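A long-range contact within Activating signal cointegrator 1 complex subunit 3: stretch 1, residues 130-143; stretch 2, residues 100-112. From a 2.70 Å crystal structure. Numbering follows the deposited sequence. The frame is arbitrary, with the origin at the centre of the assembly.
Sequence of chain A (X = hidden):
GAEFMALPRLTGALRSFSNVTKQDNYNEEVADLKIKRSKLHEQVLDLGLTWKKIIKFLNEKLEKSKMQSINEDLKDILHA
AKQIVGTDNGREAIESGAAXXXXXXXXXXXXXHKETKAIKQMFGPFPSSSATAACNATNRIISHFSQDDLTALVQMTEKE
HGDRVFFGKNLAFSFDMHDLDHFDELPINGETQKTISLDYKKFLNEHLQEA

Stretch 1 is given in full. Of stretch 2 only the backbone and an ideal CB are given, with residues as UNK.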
ATOM      1  N   SER A 130      22.850  18.374  27.591  1.00 62.74           N
ATOM      2  CA  SER A 130      21.834  19.403  27.385  1.00 66.53           C
ATOM      3  C   SER A 130      20.433  18.827  27.469  1.00 63.00           C
ATOM      4  O   SER A 130      19.503  19.501  27.928  1.00 73.50           O
ATOM      5  CB  SER A 130      22.046  20.090  26.035  1.00 61.07           C
ATOM      6  OG  SER A 130      23.291  20.765  26.012  1.00 82.25           O
ATOM      7  N   ALA A 131      20.260  17.594  26.999  1.00 59.41           N
ATOM      8  CA  ALA A 131      19.004  16.894  27.228  1.00 55.35           C
ATOM      9  C   ALA A 131      18.717  16.776  28.720  1.00 67.12           C
ATOM     10  O   ALA A 131      17.584  17.002  29.163  1.00 76.90           O
ATOM     11  CB  ALA A 131      19.048  15.518  26.569  1.00 51.60           C
ATOM     12  N   THR A 132      19.740  16.435  29.514  1.00 69.09           N
ATOM     13  CA  THR A 132      19.554  16.375  30.965  1.00 55.31           C
ATOM     14  C   THR A 132      19.155  17.738  31.519  1.00 60.10           C
ATOM     15  O   THR A 132      18.235  17.844  32.339  1.00 74.69           O
ATOM     16  CB  THR A 132      20.822  15.881  31.665  1.00 61.89           C
ATOM     17  OG1 THR A 132      20.918  14.456  31.557  1.00 54.18           O
ATOM     18  CG2 THR A 132      20.778  16.252  33.138  1.00 48.90           C
ATOM     19  N   ALA A 133      19.849  18.793  31.089  1.00 58.10           N
ATOM     20  CA  ALA A 133      19.556  20.132  31.594  1.00 53.74           C
ATOM     21  C   ALA A 133      18.120  20.537  31.281  1.00 69.22           C
ATOM     22  O   ALA A 133      17.396  21.046  32.152  1.00 73.72           O
ATOM     23  CB  ALA A 133      20.537  21.136  30.999  1.00 60.44           C
ATOM     24  N   ALA A 134      17.697  20.317  30.032  1.00 67.45           N
ATOM     25  CA  ALA A 134      16.346  20.671  29.610  1.00 69.85           C
ATOM     26  C   ALA A 134      15.294  19.852  30.347  1.00 67.02           C
ATOM     27  O   ALA A 134      14.245  20.382  30.726  1.00 61.57           O
ATOM     28  CB  ALA A 134      16.207  20.484  28.102  1.00 72.93           C
ATOM     29  N   CYS A 135      15.556  18.560  30.564  1.00 67.63           N
ATOM     30  CA  CYS A 135      14.610  17.742  31.315  1.00 63.23           C
ATOM     31  C   CYS A 135      14.499  18.209  32.765  1.00 65.17           C
ATOM     32  O   CYS A 135      13.395  18.266  33.322  1.00 69.78           O
ATOM     33  CB  CYS A 135      15.022  16.277  31.253  1.00 51.71           C
ATOM     34  SG  CYS A 135      13.999  15.220  32.269  1.00 59.54           S
ATOM     35  N   ASN A 136      15.628  18.554  33.391  1.00 61.76           N
ATOM     36  CA  ASN A 136      15.582  19.051  34.764  1.00 68.70           C
ATOM     37  C   ASN A 136      14.785  20.346  34.853  1.00 63.50           C
ATOM     38  O   ASN A 136      13.945  20.505  35.748  1.00 73.15           O
ATOM     39  CB  ASN A 136      16.997  19.253  35.308  1.00 72.01           C
ATOM     40  CG  ASN A 136      17.710  17.941  35.587  1.00 67.87           C
ATOM     41  OD1 ASN A 136      17.126  16.868  35.449  1.00 64.76           O
ATOM     42  ND2 ASN A 136      18.981  18.022  35.966  1.00 61.99           N
ATOM     43  N   ALA A 137      15.025  21.279  33.929  1.00 58.84           N
ATOM     44  CA  ALA A 137      14.283  22.537  33.950  1.00 52.71           C
ATOM     45  C   ALA A 137      12.791  22.308  33.725  1.00 55.40           C
ATOM     46  O   ALA A 137      11.948  22.914  34.402  1.00 66.11           O
ATOM     47  CB  ALA A 137      14.848  23.489  32.902  1.00 48.22           C
ATOM     48  N   THR A 138      12.447  21.424  32.789  1.00 54.45           N
ATOM     49  CA  THR A 138      11.043  21.147  32.517  1.00 50.62           C
ATOM     50  C   THR A 138      10.348  20.549  33.729  1.00 59.16           C
ATOM     51  O   THR A 138       9.205  20.908  34.039  1.00 64.14           O
ATOM     52  CB  THR A 138      10.920  20.206  31.328  1.00 42.93           C
ATOM     53  OG1 THR A 138      11.641  20.756  30.220  1.00 62.92           O
ATOM     54  CG2 THR A 138       9.473  20.042  30.957  1.00 46.39           C
ATOM     55  N   ASN A 139      11.015  19.625  34.423  1.00 65.73           N
ATOM     56  CA  ASN A 139      10.383  19.014  35.586  1.00 65.94           C
ATOM     57  C   ASN A 139      10.294  19.994  36.745  1.00 66.94           C
ATOM     58  O   ASN A 139       9.333  19.949  37.523  1.00 65.75           O
ATOM     59  CB  ASN A 139      11.134  17.750  35.990  1.00 58.86           C
ATOM     60  CG  ASN A 139      10.677  16.546  35.205  1.00 79.78           C
ATOM     61  OD1 ASN A 139       9.704  15.884  35.566  1.00 97.23           O
ATOM     62  ND2 ASN A 139      11.359  16.271  34.106  1.00 89.70           N
ATOM     63  N   ARG A 140      11.276  20.891  36.868  1.00 69.06           N
ATOM     64  CA  ARG A 140      11.152  21.982  37.821  1.00 61.92           C
ATOM     65  C   ARG A 140       9.898  22.793  37.543  1.00 61.29           C
ATOM     66  O   ARG A 140       9.137  23.104  38.465  1.00 61.71           O
ATOM     67  CB  ARG A 140      12.395  22.874  37.774  1.00 63.56           C
ATOM     68  CG  ARG A 140      13.510  22.461  38.725  1.00 70.42           C
ATOM     69  CD  ARG A 140      14.523  23.581  38.926  1.00 87.89           C
ATOM     70  NE  ARG A 140      15.186  23.946  37.676  1.00109.78           N
ATOM     71  CZ  ARG A 140      16.249  23.321  37.172  1.00109.29           C
ATOM     72  NH1 ARG A 140      16.786  22.288  37.811  1.00108.13           N
ATOM     73  NH2 ARG A 140      16.774  23.730  36.025  1.00104.79           N
ATOM     74  N   ILE A 141       9.654  23.122  36.271  1.00 57.16           N
ATOM     75  CA  ILE A 141       8.470  23.909  35.924  1.00 56.75           C
ATOM     76  C   ILE A 141       7.193  23.141  36.256  1.00 72.97           C
ATOM     77  O   ILE A 141       6.277  23.669  36.898  1.00 77.98           O
ATOM     78  CB  ILE A 141       8.505  24.316  34.442  1.00 56.96           C
ATOM     79  CG1 ILE A 141       9.494  25.453  34.227  1.00 51.47           C
ATOM     80  CG2 ILE A 141       7.122  24.739  33.970  1.00 57.11           C
ATOM     81  CD1 ILE A 141       9.530  25.945  32.792  1.00 53.42           C
ATOM     82  N   ILE A 142       7.112  21.880  35.821  1.00 66.81           N
ATOM     83  CA  ILE A 142       5.884  21.108  36.006  1.00 58.75           C
ATOM     84  C   ILE A 142       5.611  20.860  37.485  1.00 75.45           C
ATOM     85  O   ILE A 142       4.455  20.681  37.892  1.00 73.59           O
ATOM     86  CB  ILE A 142       5.953  19.786  35.215  1.00 53.43           C
ATOM     87  CG1 ILE A 142       6.126  20.060  33.720  1.00 52.29           C
ATOM     88  CG2 ILE A 142       4.693  18.973  35.417  1.00 47.39           C
ATOM     89  CD1 ILE A 142       4.940  20.743  33.091  1.00 57.87           C
ATOM     90  N   SER A 143       6.654  20.862  38.318  1.00 83.66           N
ATOM     91  CA  SER A 143       6.445  20.696  39.750  1.00 63.59           C
ATOM     92  C   SER A 143       5.582  21.799  40.350  1.00 72.18           C
ATOM     93  O   SER A 143       5.128  21.654  41.490  1.00 83.47           O
ATOM     94  CB  SER A 143       7.794  20.630  40.468  1.00 62.59           C
ATOM     95  OG  SER A 143       8.373  21.915  40.595  1.00 73.96           O
ATOM     96  N   UNK A 100      10.208  22.235  21.558  1.00 73.22           N
ATOM     97  CA  UNK A 100      10.304  20.798  21.335  1.00 70.75           C
ATOM     98  C   UNK A 100      10.888  20.083  22.546  1.00 74.07           C
ATOM     99  O   UNK A 100      10.431  18.996  22.915  1.00 83.61           O
ATOM    100  CB  UNK A 100      11.155  20.510  20.097  1.00 70.75           C
ATOM    101  N   UNK A 101      11.906  20.671  23.173  1.00 76.58           N
ATOM    102  CA  UNK A 101      12.488  20.074  24.370  1.00 72.41           C
ATOM    103  C   UNK A 101      11.470  20.023  25.501  1.00 77.70           C
ATOM    104  O   UNK A 101      11.256  18.967  26.109  1.00 56.28           O
ATOM    105  CB  UNK A 101      13.727  20.856  24.810  1.00 72.41           C
ATOM    106  N   UNK A 102      10.831  21.163  25.790  1.00 85.49           N
ATOM    107  CA  UNK A 102       9.832  21.211  26.851  1.00 79.89           C
ATOM    108  C   UNK A 102       8.759  20.159  26.630  1.00 68.21           C
ATOM    109  O   UNK A 102       8.421  19.402  27.546  1.00 64.07           O
ATOM    110  CB  UNK A 102       9.199  22.602  26.931  1.00 79.89           C
ATOM    111  N   UNK A 103       8.227  20.083  25.406  1.00 73.51           N
ATOM    112  CA  UNK A 103       7.181  19.107  25.119  1.00 76.35           C
ATOM    113  C   UNK A 103       7.709  17.681  25.175  1.00 78.05           C
ATOM    114  O   UNK A 103       6.946  16.749  25.449  1.00 80.96           O
ATOM    115  CB  UNK A 103       6.567  19.380  23.745  1.00 76.35           C
ATOM    116  N   UNK A 104       9.004  17.489  24.924  1.00 61.04           N
ATOM    117  CA  UNK A 104       9.564  16.152  25.024  1.00 47.22           C
ATOM    118  C   UNK A 104       9.573  15.659  26.463  1.00 63.96           C
ATOM    119  O   UNK A 104       9.334  14.471  26.707  1.00 79.06           O
ATOM    120  CB  UNK A 104      10.983  16.128  24.451  1.00 47.22           C
ATOM    121  N   UNK A 105       9.792  16.552  27.430  1.00 71.31           N
ATOM    122  CA  UNK A 105       9.989  16.155  28.819  1.00 65.30           C
ATOM    123  C   UNK A 105       8.864  16.600  29.745  1.00 63.26           C
ATOM    124  O   UNK A 105       8.968  16.395  30.958  1.00 71.97           O
ATOM    125  CB  UNK A 105      11.316  16.720  29.329  1.00 65.30           C
ATOM    126  N   UNK A 106       7.791  17.196  29.220  1.00 62.20           N
ATOM    127  CA  UNK A 106       6.774  17.746  30.117  1.00 64.80           C
ATOM    128  C   UNK A 106       5.990  16.663  30.850  1.00 76.42           C
ATOM    129  O   UNK A 106       5.366  16.962  31.876  1.00 74.37           O
ATOM    130  CB  UNK A 106       5.807  18.630  29.327  1.00 64.80           C
ATOM    131  N   UNK A 107       6.035  15.415  30.374  1.00 74.37           N
ATOM    132  CA  UNK A 107       5.367  14.293  31.029  1.00 77.39           C
ATOM    133  C   UNK A 107       6.340  13.209  31.476  1.00 81.96           C
ATOM    134  O   UNK A 107       5.901  12.126  31.883  1.00 75.65           O
ATOM    135  CB  UNK A 107       4.324  13.687  30.087  1.00 77.39           C
ATOM    136  N   UNK A 108       7.646  13.464  31.402  1.00 81.86           N
ATOM    137  CA  UNK A 108       8.670  12.491  31.756  1.00 66.02           C
ATOM    138  C   UNK A 108       9.676  13.152  32.685  1.00 59.59           C
ATOM    139  O   UNK A 108      10.054  14.306  32.472  1.00 78.88           O
ATOM    140  CB  UNK A 108       9.361  11.936  30.509  1.00 66.02           C
ATOM    141  N   UNK A 109      10.103  12.429  33.720  1.00 68.92           N
ATOM    142  CA  UNK A 109      10.982  12.993  34.739  1.00 70.48           C
ATOM    143  C   UNK A 109      12.427  12.540  34.604  1.00 66.55           C
ATOM    144  O   UNK A 109      13.209  12.713  35.544  1.00 78.37           O
ATOM    145  CB  UNK A 109      10.463  12.623  36.130  1.00 70.48           C
ATOM    146  N   UNK A 110      12.806  11.978  33.463  1.00 69.67           N
ATOM    147  CA  UNK A 110      14.179  11.537  33.258  1.00 78.02           C
ATOM    148  C   UNK A 110      14.455  11.470  31.762  1.00 79.36           C
ATOM    149  O   UNK A 110      13.554  11.607  30.933  1.00 75.23           O
ATOM    150  CB  UNK A 110      14.429  10.181  33.922  1.00 78.02           C
ATOM    151  N   UNK A 111      15.723  11.261  31.434  1.00 80.34           N
ATOM    152  CA  UNK A 111      16.166  11.142  30.050  1.00 69.12           C
ATOM    153  C   UNK A 111      16.177   9.664  29.685  1.00 69.83           C
ATOM    154  O   UNK A 111      16.909   8.874  30.288  1.00 80.62           O
ATOM    155  CB  UNK A 111      17.545  11.773  29.847  1.00 69.12           C
ATOM    156  N   UNK A 112      15.362   9.283  28.699  1.00 68.42           N
ATOM    157  CA  UNK A 112      15.264   7.908  28.269  1.00 68.27           C
ATOM    158  C   UNK A 112      15.666   7.732  26.811  1.00 67.46           C
ATOM    159  O   UNK A 112      15.861   8.707  26.061  1.00 61.76           O
ATOM    160  CB  UNK A 112      13.839   7.396  28.485  1.00 68.27           C
TER

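Stretch 1 is largely helical, and stretch 2 begins as another helix, their axes 8.9 Å apart at closest approach and their directions 68° apart.

Position 100 is helical and its CB has nothing of stretch 1 within reach, so this contact scarcely restricts the choice. It is Phe100.

At position 101 the CA-to-CB bond points toward stretch 1, and the ideal CB lies 4.1 Å from Ala134 CB. With a mere methyl there, a medium or long apolar chain such as leucine, isoleucine or methionine would suit. The residue is Leu101, whose CD1 packs 3.8 Å from Ala134 CB.

Position 102 points sideways, its ideal CB 4.5 Å from Thr138 OG1. Farther along the helix lie Ile141 and Ile142, which a long apolar or aromatic chain could reach. Phe102, with chi1 t, does so: its CE1 is 4.1 Å from Ile141 CG2, which meets the ring edge, and its CZ is 4.1 Å from Ile142 CD1, while its CD1 comes 3.7 Å from Thr138 CG2.

Positions 103 and 104 point away and sideways, free of stretch 1. They are Met103 and Thr104; Thr104 OG1 donates back to Phe100 O (2.7 Å), a common habit of threonine in helices.

Position 105 is the most telling. Its CB points toward stretch 1, 4.0 Å from both Cys135 CA and Thr138 CB, and the small side chains of Ala131 and Ala134 leave a hollow nearby. A large apolar group, leucine, methionine or an aromatic, is expected. Phe105 sits as a knob among Ala131, Ala134, Cys135 and Thr138. Cys135 CB lies over one ring face, 3.6 Å from the Phe105 ring centroid, in a CH-pi contact.

Position 106 lies within a type I turn from 105 to 108. Its CB points sideways, 4.3 Å from Thr138 CG2 and 4.4 Å from Ile142 CD1, so its base packs against methyls while stretch 1 constrains the rest less; polar or apolar residues would fit. In His106, ND1 donates to Met103 O at 2.9 Å.

Position 107 points away, with no preference set; it is Leu107.

At position 108 the carbonyl lies within reach of the Asn139 amide, and any residue supplies that oxygen. The residue is Lys108: Asn139 ND2 donates to Lys108 O at 2.9 Å, while Lys108 NZ donates to Thr104 O (2.8 Å).

Position 109 points away overall, although its ideal CB is 3.4 Å from Asn139 OD1; a small or polar residue is plausible. Asp109 also brings its CA 3.3 Å from Asn139 OD1.

Position 110 also points away in an extended backbone, where serine, threonine or asparagine would suit. The residue is Ser110, whose N lies 3.7 Å from Cys135 SG.

Position 111 turns toward the helix near Thr132 and Ala131, and its extended conformation suits a beta-branched residue. Val111 places CG2 3.8 Å from Thr132 CA and 4.1 Å from Cys135 CB.

Position 112, out of reach, is an N-cap, where serine, threonine, aspartate, asparagine or glycine is common. It is Gly112.

Stretch 2, residues 100-112: FLFMTFHLKDSVG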
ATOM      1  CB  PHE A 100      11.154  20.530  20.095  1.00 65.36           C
ATOM      2  CG  PHE A 100      11.349  19.082  19.805  1.00 72.79           C
ATOM      3  CD1 PHE A 100      10.355  18.353  19.180  1.00 84.20           C
ATOM      4  CD2 PHE A 100      12.522  18.445  20.160  1.00 79.25           C
ATOM      5  CE1 PHE A 100      10.528  17.012  18.916  1.00 89.48           C
ATOM      6  CE2 PHE A 100      12.701  17.105  19.897  1.00 82.18           C
ATOM      7  CZ  PHE A 100      11.701  16.387  19.272  1.00 88.23           C
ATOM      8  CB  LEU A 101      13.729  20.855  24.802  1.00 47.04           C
ATOM      9  CG  LEU A 101      14.960  20.645  23.926  1.00 50.15           C
ATOM     10  CD1 LEU A 101      16.109  21.474  24.437  1.00 59.27           C
ATOM     11  CD2 LEU A 101      15.346  19.173  23.866  1.00 51.75           C
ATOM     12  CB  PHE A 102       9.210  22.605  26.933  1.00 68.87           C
ATOM     13  CG  PHE A 102       8.084  22.709  27.928  1.00 68.36           C
ATOM     14  CD1 PHE A 102       8.335  23.064  29.243  1.00 79.32           C
ATOM     15  CD2 PHE A 102       6.774  22.464  27.546  1.00 67.90           C
ATOM     16  CE1 PHE A 102       7.297  23.168  30.162  1.00 77.05           C
ATOM     17  CE2 PHE A 102       5.732  22.560  28.464  1.00 67.60           C
ATOM     18  CZ  PHE A 102       5.994  22.910  29.770  1.00 57.09           C
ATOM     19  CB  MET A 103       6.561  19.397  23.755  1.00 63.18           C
ATOM     20  CG  MET A 103       5.844  20.728  23.701  1.00 66.62           C
ATOM     21  SD  MET A 103       4.508  20.812  24.904  1.00 66.27           S
ATOM     22  CE  MET A 103       3.621  19.328  24.461  1.00 69.09           C
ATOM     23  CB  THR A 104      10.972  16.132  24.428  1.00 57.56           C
ATOM     24  OG1 THR A 104      10.893  16.344  23.010  1.00 66.24           O
ATOM     25  CG2 THR A 104      11.654  14.796  24.698  1.00 47.45           C
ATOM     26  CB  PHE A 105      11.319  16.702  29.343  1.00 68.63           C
ATOM     27  CG  PHE A 105      12.531  16.141  28.653  1.00 64.13           C
ATOM     28  CD1 PHE A 105      12.925  14.830  28.864  1.00 68.02           C
ATOM     29  CD2 PHE A 105      13.287  16.931  27.804  1.00 62.13           C
ATOM     30  CE1 PHE A 105      14.048  14.315  28.229  1.00 66.13           C
ATOM     31  CE2 PHE A 105      14.408  16.421  27.169  1.00 53.66           C
ATOM     32  CZ  PHE A 105      14.788  15.114  27.383  1.00 55.92           C
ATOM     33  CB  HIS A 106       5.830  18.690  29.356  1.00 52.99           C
ATOM     34  CG  HIS A 106       4.720  18.004  28.619  1.00 71.04           C
ATOM     35  ND1 HIS A 106       4.852  17.548  27.325  1.00 73.85           N
ATOM     36  CD2 HIS A 106       3.444  17.735  28.982  1.00 76.94           C
ATOM     37  CE1 HIS A 106       3.714  17.006  26.933  1.00 68.75           C
ATOM     38  NE2 HIS A 106       2.841  17.109  27.919  1.00 72.81           N
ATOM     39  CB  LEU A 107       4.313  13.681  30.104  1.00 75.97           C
ATOM     40  CG  LEU A 107       3.078  14.532  29.843  1.00 75.28           C
ATOM     41  CD1 LEU A 107       2.228  13.932  28.734  1.00 82.30           C
ATOM     42  CD2 LEU A 107       2.284  14.684  31.119  1.00 76.24           C
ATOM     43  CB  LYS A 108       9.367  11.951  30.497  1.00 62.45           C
ATOM     44  CG  LYS A 108       8.400  11.370  29.471  1.00 84.81           C
ATOM     45  CD  LYS A 108       9.098  10.993  28.176  1.00109.13           C
ATOM     46  CE  LYS A 108       8.188  11.148  26.962  1.00119.11           C
ATOM     47  NZ  LYS A 108       8.869  11.814  25.804  1.00109.01           N
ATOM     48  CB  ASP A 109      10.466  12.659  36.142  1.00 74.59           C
ATOM     49  CG  ASP A 109      10.332  11.177  36.375  1.00 96.40           C
ATOM     50  OD1 ASP A 109      11.357  10.467  36.305  1.00127.36           O
ATOM     51  OD2 ASP A 109       9.197  10.723  36.635  1.00107.89           O
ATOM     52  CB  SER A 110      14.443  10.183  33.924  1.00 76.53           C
ATOM     53  OG  SER A 110      13.650   9.162  33.344  1.00 92.81           O
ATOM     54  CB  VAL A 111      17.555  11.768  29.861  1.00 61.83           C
ATOM     55  CG1 VAL A 111      18.039  11.561  28.448  1.00 52.97           C
ATOM     56  CG2 VAL A 111      17.526  13.249  30.211  1.00 65.91           C
TER
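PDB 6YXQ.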